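Local coordinates for protein 373aa long hypothetical citrate synthase (Sulfolobus tokodaii, PDB 1VGP) that is a hypothetical protein assigned to the citrate synthase family, with a mainly helical fold modelled as an assembly of two chains, at residues F64-K67 with L68-R72; I239-R242 with L243-Q247. All blocks are in the same frame, centred on the assembly; numbering follows the deposited sequence.

How the interactions relate
Interactions 1 and 2 both lie at the C-terminal end of a helix, 58-70 in the first and 235-244 in the second. Their centres are 49 Å apart, on opposite sides of the chain's centre, and they share no element. Interaction 1 is partly buried: F64 and L68 face helices 43-52 and 113-135, while acidic side chains occupy a more exposed flank. Interaction 2 is a surface contact, in which leucines and I239 rest on helix 281-300 and the rest combines backbone and serine hydrogen bonds with R242 packed on Q247. The exits differ as well. After 58-70, a salt bridge from E71 to K123 ties the chain to helix 113-135, whereas after 235-244 Q247 returns to R242 within the contact itself.

Interaction 1 (F64-K67 with L68-R72)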
ATOM      1  N   PHE A  64     -11.121 -17.834  20.274  1.00 47.71           N
ATOM      2  CA  PHE A  64     -10.199 -17.011  19.510  1.00 45.72           C
ATOM      3  C   PHE A  64      -9.108 -17.847  18.870  1.00 46.27           C
ATOM      4  O   PHE A  64      -8.832 -17.720  17.681  1.00 45.87           O
ATOM      5  CB  PHE A  64      -9.564 -15.939  20.397  1.00 41.96           C
ATOM      6  CG  PHE A  64      -8.583 -15.073  19.670  1.00 40.23           C
ATOM      7  CD1 PHE A  64      -9.020 -14.106  18.776  1.00 37.95           C
ATOM      8  CD2 PHE A  64      -7.214 -15.247  19.852  1.00 39.28           C
ATOM      9  CE1 PHE A  64      -8.112 -13.324  18.068  1.00 36.28           C
ATOM     10  CE2 PHE A  64      -6.295 -14.470  19.146  1.00 38.32           C
ATOM     11  CZ  PHE A  64      -6.746 -13.508  18.254  1.00 37.94           C
ATOM     12  N   GLN A  65      -8.477 -18.708  19.655  1.00 48.01           N
ATOM     13  CA  GLN A  65      -7.443 -19.568  19.104  1.00 50.75           C
ATOM     14  C   GLN A  65      -8.048 -20.706  18.304  1.00 50.76           C
ATOM     15  O   GLN A  65      -7.333 -21.462  17.661  1.00 51.53           O
ATOM     16  CB  GLN A  65      -6.543 -20.116  20.213  1.00 52.15           C
ATOM     17  CG  GLN A  65      -7.268 -20.752  21.371  1.00 53.12           C
ATOM     18  CD  GLN A  65      -6.423 -20.791  22.633  1.00 56.16           C
ATOM     19  OE1 GLN A  65      -6.660 -21.603  23.524  1.00 57.61           O
ATOM     20  NE2 GLN A  65      -5.431 -19.907  22.713  1.00 56.45           N
ATOM     21  N   GLU A  66      -9.364 -20.831  18.336  1.00 52.35           N
ATOM     22  CA  GLU A  66     -10.035 -21.790  17.469  1.00 54.70           C
ATOM     23  C   GLU A  66     -10.036 -21.249  16.041  1.00 54.95           C
ATOM     24  O   GLU A  66      -9.677 -21.955  15.102  1.00 54.21           O
ATOM     25  CB  GLU A  66     -11.468 -22.012  17.973  1.00 58.61           C
ATOM     26  CG  GLU A  66     -12.501 -22.336  16.898  1.00 67.27           C
ATOM     27  CD  GLU A  66     -13.602 -23.268  17.396  1.00 71.62           C
ATOM     28  OE1 GLU A  66     -13.998 -23.146  18.585  1.00 71.23           O
ATOM     29  OE2 GLU A  66     -14.066 -24.118  16.603  1.00 71.51           O
ATOM     30  N   LYS A  67     -10.425 -19.987  15.890  1.00 55.21           N
ATOM     31  CA  LYS A  67     -10.401 -19.334  14.590  1.00 56.03           C
ATOM     32  C   LYS A  67      -8.980 -19.348  14.028  1.00 56.14           C
ATOM     33  O   LYS A  67      -8.775 -19.443  12.811  1.00 56.30           O
ATOM     34  CB  LYS A  67     -10.895 -17.881  14.716  1.00 54.77           C
ATOM     35  CG  LYS A  67     -12.409 -17.723  14.862  1.00 55.01           C
ATOM     36  CD  LYS A  67     -13.159 -18.289  13.656  1.00 55.97           C
ATOM     37  CE  LYS A  67     -14.419 -17.490  13.352  1.00 56.40           C
ATOM     38  NZ  LYS A  67     -15.297 -17.374  14.543  1.00 58.64           N
ATOM     39  N   LEU A  68      -8.006 -19.260  14.927  1.00 55.37           N
ATOM     40  CA  LEU A  68      -6.625 -19.025  14.546  1.00 56.10           C
ATOM     41  C   LEU A  68      -5.968 -20.263  13.942  1.00 58.24           C
ATOM     42  O   LEU A  68      -5.110 -20.140  13.063  1.00 59.77           O
ATOM     43  CB  LEU A  68      -5.819 -18.564  15.760  1.00 54.58           C
ATOM     44  CG  LEU A  68      -5.529 -17.073  15.935  1.00 52.46           C
ATOM     45  CD1 LEU A  68      -4.627 -16.881  17.149  1.00 50.92           C
ATOM     46  CD2 LEU A  68      -4.859 -16.522  14.697  1.00 50.15           C
ATOM     47  N   ARG A  69      -6.358 -21.448  14.414  1.00 59.29           N
ATOM     48  CA  ARG A  69      -5.860 -22.698  13.837  1.00 59.98           C
ATOM     49  C   ARG A  69      -6.717 -23.119  12.651  1.00 60.28           C
ATOM     50  O   ARG A  69      -6.235 -23.776  11.723  1.00 59.34           O
ATOM     51  CB  ARG A  69      -5.861 -23.830  14.876  1.00 61.29           C
ATOM     52  CG  ARG A  69      -5.909 -23.392  16.323  1.00 64.66           C
ATOM     53  CD  ARG A  69      -4.559 -22.896  16.810  1.00 66.97           C
ATOM     54  NE  ARG A  69      -4.523 -22.650  18.253  1.00 68.78           N
ATOM     55  CZ  ARG A  69      -4.587 -23.601  19.183  1.00 68.57           C
ATOM     56  NH1 ARG A  69      -4.852 -24.858  18.838  1.00 67.67           N
ATOM     57  NH2 ARG A  69      -4.360 -23.299  20.460  1.00 65.50           N
ATOM     58  N   GLU A  70      -7.989 -22.737  12.697  1.00 60.96           N
ATOM     59  CA  GLU A  70      -8.969 -23.104  11.682  1.00 62.05           C
ATOM     60  C   GLU A  70      -8.580 -22.606  10.294  1.00 61.71           C
ATOM     61  O   GLU A  70      -8.904 -23.239   9.296  1.00 62.93           O
ATOM     62  CB  GLU A  70     -10.339 -22.530  12.061  1.00 66.46           C
ATOM     63  CG  GLU A  70     -11.514 -23.487  11.890  1.00 72.00           C
ATOM     64  CD  GLU A  70     -12.205 -23.819  13.214  1.00 74.93           C
ATOM     65  OE1 GLU A  70     -11.730 -24.733  13.926  1.00 76.31           O
ATOM     66  OE2 GLU A  70     -13.219 -23.162  13.536  1.00 74.69           O
ATOM     67  N   GLU A  71      -7.887 -21.474  10.226  1.00 60.60           N
ATOM     68  CA  GLU A  71      -7.689 -20.789   8.951  1.00 58.98           C
ATOM     69  C   GLU A  71      -6.225 -20.616   8.559  1.00 55.44           C
ATOM     70  O   GLU A  71      -5.877 -19.651   7.886  1.00 55.63           O
ATOM     71  CB  GLU A  71      -8.354 -19.412   8.990  1.00 62.97           C
ATOM     72  CG  GLU A  71      -9.866 -19.437   8.865  1.00 64.78           C
ATOM     73  CD  GLU A  71     -10.330 -19.770   7.458  1.00 67.38           C
ATOM     74  OE1 GLU A  71      -9.799 -19.174   6.499  1.00 69.73           O
ATOM     75  OE2 GLU A  71     -11.228 -20.630   7.315  1.00 68.18           O
ATOM     76  N   ARG A  72      -5.372 -21.543   8.975  1.00 52.63           N
ATOM     77  CA  ARG A  72      -3.940 -21.428   8.710  1.00 50.26           C
ATOM     78  C   ARG A  72      -3.614 -21.870   7.297  1.00 49.05           C
ATOM     79  O   ARG A  72      -2.544 -21.560   6.770  1.00 48.62           O
ATOM     80  CB  ARG A  72      -3.130 -22.280   9.693  1.00 49.92           C
ATOM     81  CG  ARG A  72      -3.299 -21.888  11.138  1.00 48.74           C
ATOM     82  CD  ARG A  72      -2.456 -22.758  12.033  1.00 50.75           C
ATOM     83  NE  ARG A  72      -2.319 -22.159  13.353  1.00 52.60           N
ATOM     84  CZ  ARG A  72      -1.998 -22.834  14.448  1.00 52.46           C
ATOM     85  NH1 ARG A  72      -1.775 -24.138  14.382  1.00 51.60           N
ATOM     86  NH2 ARG A  72      -1.904 -22.200  15.610  1.00 53.51           N
TER
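The backbone of F64-R72 runs as helix up to E70, with E70 N donating to E66 O at 3.0 Å. The flanking bonds are weak: L68 N lies 3.3 Å from F64 O, and E71 N lies 3.4 Å from K67 O, where E71 is already leaving helical torsions. On the buried flank, F64 has CG anti to its own amide nitrogen (chi1 179°), which carries the ring along the helix side until CE2 meets L68 CD1 at 3.5 Å. The methyl approaches the ring at a slant. In the helical citrate synthase fold this flank is an interior one: F64 stacks edge-to-face with Y48 and touches S47 and L51 of helix 43-52, and both F64 and L68 press on I118 of helix 113-135. One residue further on, round the helix, Q65 and R69 lie alongside each other and point the same way. R69 NH2 is 3.9 Å from Q65 CD, with amide and guanidinium planes 39° apart, although the detail is uncertain because R69 CG is modelled too close to Q65 O. R69 NE also makes a long, weak ion pair with E44. The acidic side chains of E66 and E70 likewise run side by side and point the same way, their OE2 atoms 3.3 Å apart and their carboxylate planes nearly perpendicular, at 84°. These like charges may repel; K67 NZ is an opposite charge 6.2 Å from E70 OE2, not in contact with it. E71 instead turns its carboxylate to K123, forming a salt bridge through OE1.

Interaction 2 (I239-R242 with L243-Q247); sequences ILNR and LSNKQ
S244 OG donates to the carbonyl oxygen N241 O at 2.8 Å, a serine-to-backbone bond that reaches back three residues at the C-terminal end of helix 235-244 in the mainly helical citrate synthase fold. With chi1 at 64°, OG sits between the backbone nitrogen and the carbonyl carbon of its own residue and is swung back along the helix. It approaches N241 O from above the carbonyl plane, with a C=O...OG angle of 118°, and so lies off the lone-pair direction. The last regular turn is evident in two backbone bonds: L243 N to I239 O at 2.9 Å and S244 N to L240 O at 3.1 Å. N245 then leaves helical torsions, and the chain closes back with Q247 N donating to R242 O at 2.9 Å, a nearly straight bond (161°) spanning five residues that closes the helix end while N245, K246 and Q247 all keep negative phi. On the apolar side, L243 CD1 is approached by I239 CG2 and by L240 CD1, each at 3.9 Å; I239 runs alongside the leucine, whereas L240 comes across it at a slant. These three side chains seat the helix against helix 281-300, on V292, I295, Y299 and L300. R242, which also touches I249, bends at chi2 and chi3 and crosses Q247 at about a right angle. Its CG is 3.5 Å from Q247 CB, and the same CB lies over the centre of one guanidinium face of R242, 3.7 Å above the plane.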
ATOM      1  N   ILE A 239      34.566  -1.650  17.410  1.00 40.90           N
ATOM      2  CA  ILE A 239      33.559  -0.674  17.788  1.00 39.31           C
ATOM      3  C   ILE A 239      34.179   0.702  17.959  1.00 38.44           C
ATOM      4  O   ILE A 239      33.613   1.713  17.528  1.00 38.51           O
ATOM      5  CB  ILE A 239      32.844  -1.086  19.094  1.00 39.42           C
ATOM      6  CG1 ILE A 239      31.617  -1.935  18.757  1.00 40.02           C
ATOM      7  CG2 ILE A 239      32.395   0.139  19.872  1.00 38.30           C
ATOM      8  CD1 ILE A 239      31.899  -3.398  18.728  1.00 45.39           C
ATOM      9  N   LEU A 240      35.345   0.749  18.588  1.00 36.98           N
ATOM     10  CA  LEU A 240      36.006   2.020  18.820  1.00 35.64           C
ATOM     11  C   LEU A 240      36.442   2.620  17.498  1.00 36.07           C
ATOM     12  O   LEU A 240      36.414   3.839  17.310  1.00 36.22           O
ATOM     13  CB  LEU A 240      37.207   1.832  19.759  1.00 32.92           C
ATOM     14  CG  LEU A 240      37.037   2.378  21.190  1.00 30.21           C
ATOM     15  CD1 LEU A 240      35.557   2.514  21.561  1.00 27.22           C
ATOM     16  CD2 LEU A 240      37.739   1.464  22.158  1.00 28.39           C
ATOM     17  N   ASN A 241      36.821   1.766  16.558  1.00 37.72           N
ATOM     18  CA  ASN A 241      37.123   2.254  15.227  1.00 38.67           C
ATOM     19  C   ASN A 241      35.881   2.855  14.586  1.00 39.05           C
ATOM     20  O   ASN A 241      35.944   3.885  13.914  1.00 40.53           O
ATOM     21  CB  ASN A 241      37.652   1.133  14.347  1.00 40.62           C
ATOM     22  CG  ASN A 241      38.098   1.645  12.991  1.00 45.43           C
ATOM     23  OD1 ASN A 241      37.470   1.367  11.969  1.00 44.34           O
ATOM     24  ND2 ASN A 241      39.182   2.427  12.982  1.00 46.27           N
ATOM     25  N   ARG A 242      34.749   2.204  14.799  1.00 38.27           N
ATOM     26  CA  ARG A 242      33.507   2.639  14.199  1.00 38.58           C
ATOM     27  C   ARG A 242      33.131   4.020  14.747  1.00 40.06           C
ATOM     28  O   ARG A 242      32.731   4.914  14.001  1.00 39.13           O
ATOM     29  CB  ARG A 242      32.425   1.612  14.523  1.00 41.09           C
ATOM     30  CG  ARG A 242      31.304   1.517  13.522  1.00 44.02           C
ATOM     31  CD  ARG A 242      31.087   0.090  13.064  1.00 46.87           C
ATOM     32  NE  ARG A 242      30.835   0.093  11.634  1.00 49.12           N
ATOM     33  CZ  ARG A 242      29.701   0.512  11.093  1.00 47.11           C
ATOM     34  NH1 ARG A 242      29.661   0.906   9.824  1.00 53.11           N
ATOM     35  NH2 ARG A 242      28.600   0.516  11.818  1.00 48.89           N
ATOM     36  N   LEU A 243      33.282   4.192  16.056  1.00 41.62           N
ATOM     37  CA  LEU A 243      32.839   5.412  16.724  1.00 41.69           C
ATOM     38  C   LEU A 243      33.708   6.604  16.353  1.00 44.72           C
ATOM     39  O   LEU A 243      33.231   7.739  16.276  1.00 45.36           O
ATOM     40  CB  LEU A 243      32.864   5.229  18.246  1.00 38.68           C
ATOM     41  CG  LEU A 243      31.872   4.208  18.802  1.00 36.38           C
ATOM     42  CD1 LEU A 243      32.156   3.968  20.268  1.00 34.75           C
ATOM     43  CD2 LEU A 243      30.453   4.707  18.593  1.00 31.38           C
ATOM     44  N   SER A 244      34.988   6.341  16.122  1.00 47.46           N
ATOM     45  CA  SER A 244      35.954   7.407  15.903  1.00 48.85           C
ATOM     46  C   SER A 244      35.720   8.119  14.582  1.00 48.05           C
ATOM     47  O   SER A 244      36.007   9.305  14.454  1.00 49.78           O
ATOM     48  CB  SER A 244      37.368   6.846  15.926  1.00 51.98           C
ATOM     49  OG  SER A 244      37.562   5.948  14.851  1.00 60.64           O
ATOM     50  N   ASN A 245      35.215   7.405  13.583  1.00 46.07           N
ATOM     51  CA  ASN A 245      34.815   8.077  12.353  1.00 47.14           C
ATOM     52  C   ASN A 245      33.346   7.915  12.106  1.00 45.45           C
ATOM     53  O   ASN A 245      32.908   7.090  11.302  1.00 46.14           O
ATOM     54  CB  ASN A 245      35.644   7.578  11.155  1.00 47.46           C
ATOM     55  CG  ASN A 245      35.919   6.112  11.216  1.00 46.42           C
ATOM     56  OD1 ASN A 245      35.060   5.331  11.610  1.00 48.04           O
ATOM     57  ND2 ASN A 245      37.119   5.719  10.827  1.00 48.32           N
ATOM     58  N   LYS A 246      32.583   8.782  12.749  1.00 45.22           N
ATOM     59  CA  LYS A 246      31.316   8.497  13.384  1.00 44.12           C
ATOM     60  C   LYS A 246      30.361   7.585  12.630  1.00 42.74           C
ATOM     61  O   LYS A 246      29.474   8.056  11.910  1.00 40.11           O
ATOM     62  CB  LYS A 246      30.650   9.828  13.697  1.00 47.13           C
ATOM     63  CG  LYS A 246      31.377  11.019  13.061  1.00 46.62           C
ATOM     64  CD  LYS A 246      31.244  12.305  13.875  1.00 48.99           C
ATOM     65  CE  LYS A 246      32.254  13.355  13.419  1.00 49.43           C
ATOM     66  NZ  LYS A 246      31.777  14.745  13.673  1.00 51.61           N
ATOM     67  N   GLN A 247      30.509   6.272  12.797  1.00 42.67           N
ATOM     68  CA  GLN A 247      29.628   5.295  12.183  1.00 42.41           C
ATOM     69  C   GLN A 247      28.698   4.661  13.221  1.00 45.82           C
ATOM     70  O   GLN A 247      29.102   4.407  14.358  1.00 45.39           O
ATOM     71  CB  GLN A 247      30.455   4.198  11.501  1.00 40.65           C
ATOM     72  CG  GLN A 247      31.483   4.722  10.517  1.00 38.46           C
ATOM     73  CD  GLN A 247      32.350   3.626   9.923  1.00 41.27           C
ATOM     74  OE1 GLN A 247      33.226   3.056  10.591  1.00 33.89           O
ATOM     75  NE2 GLN A 247      32.103   3.317   8.656  1.00 44.88           N
TER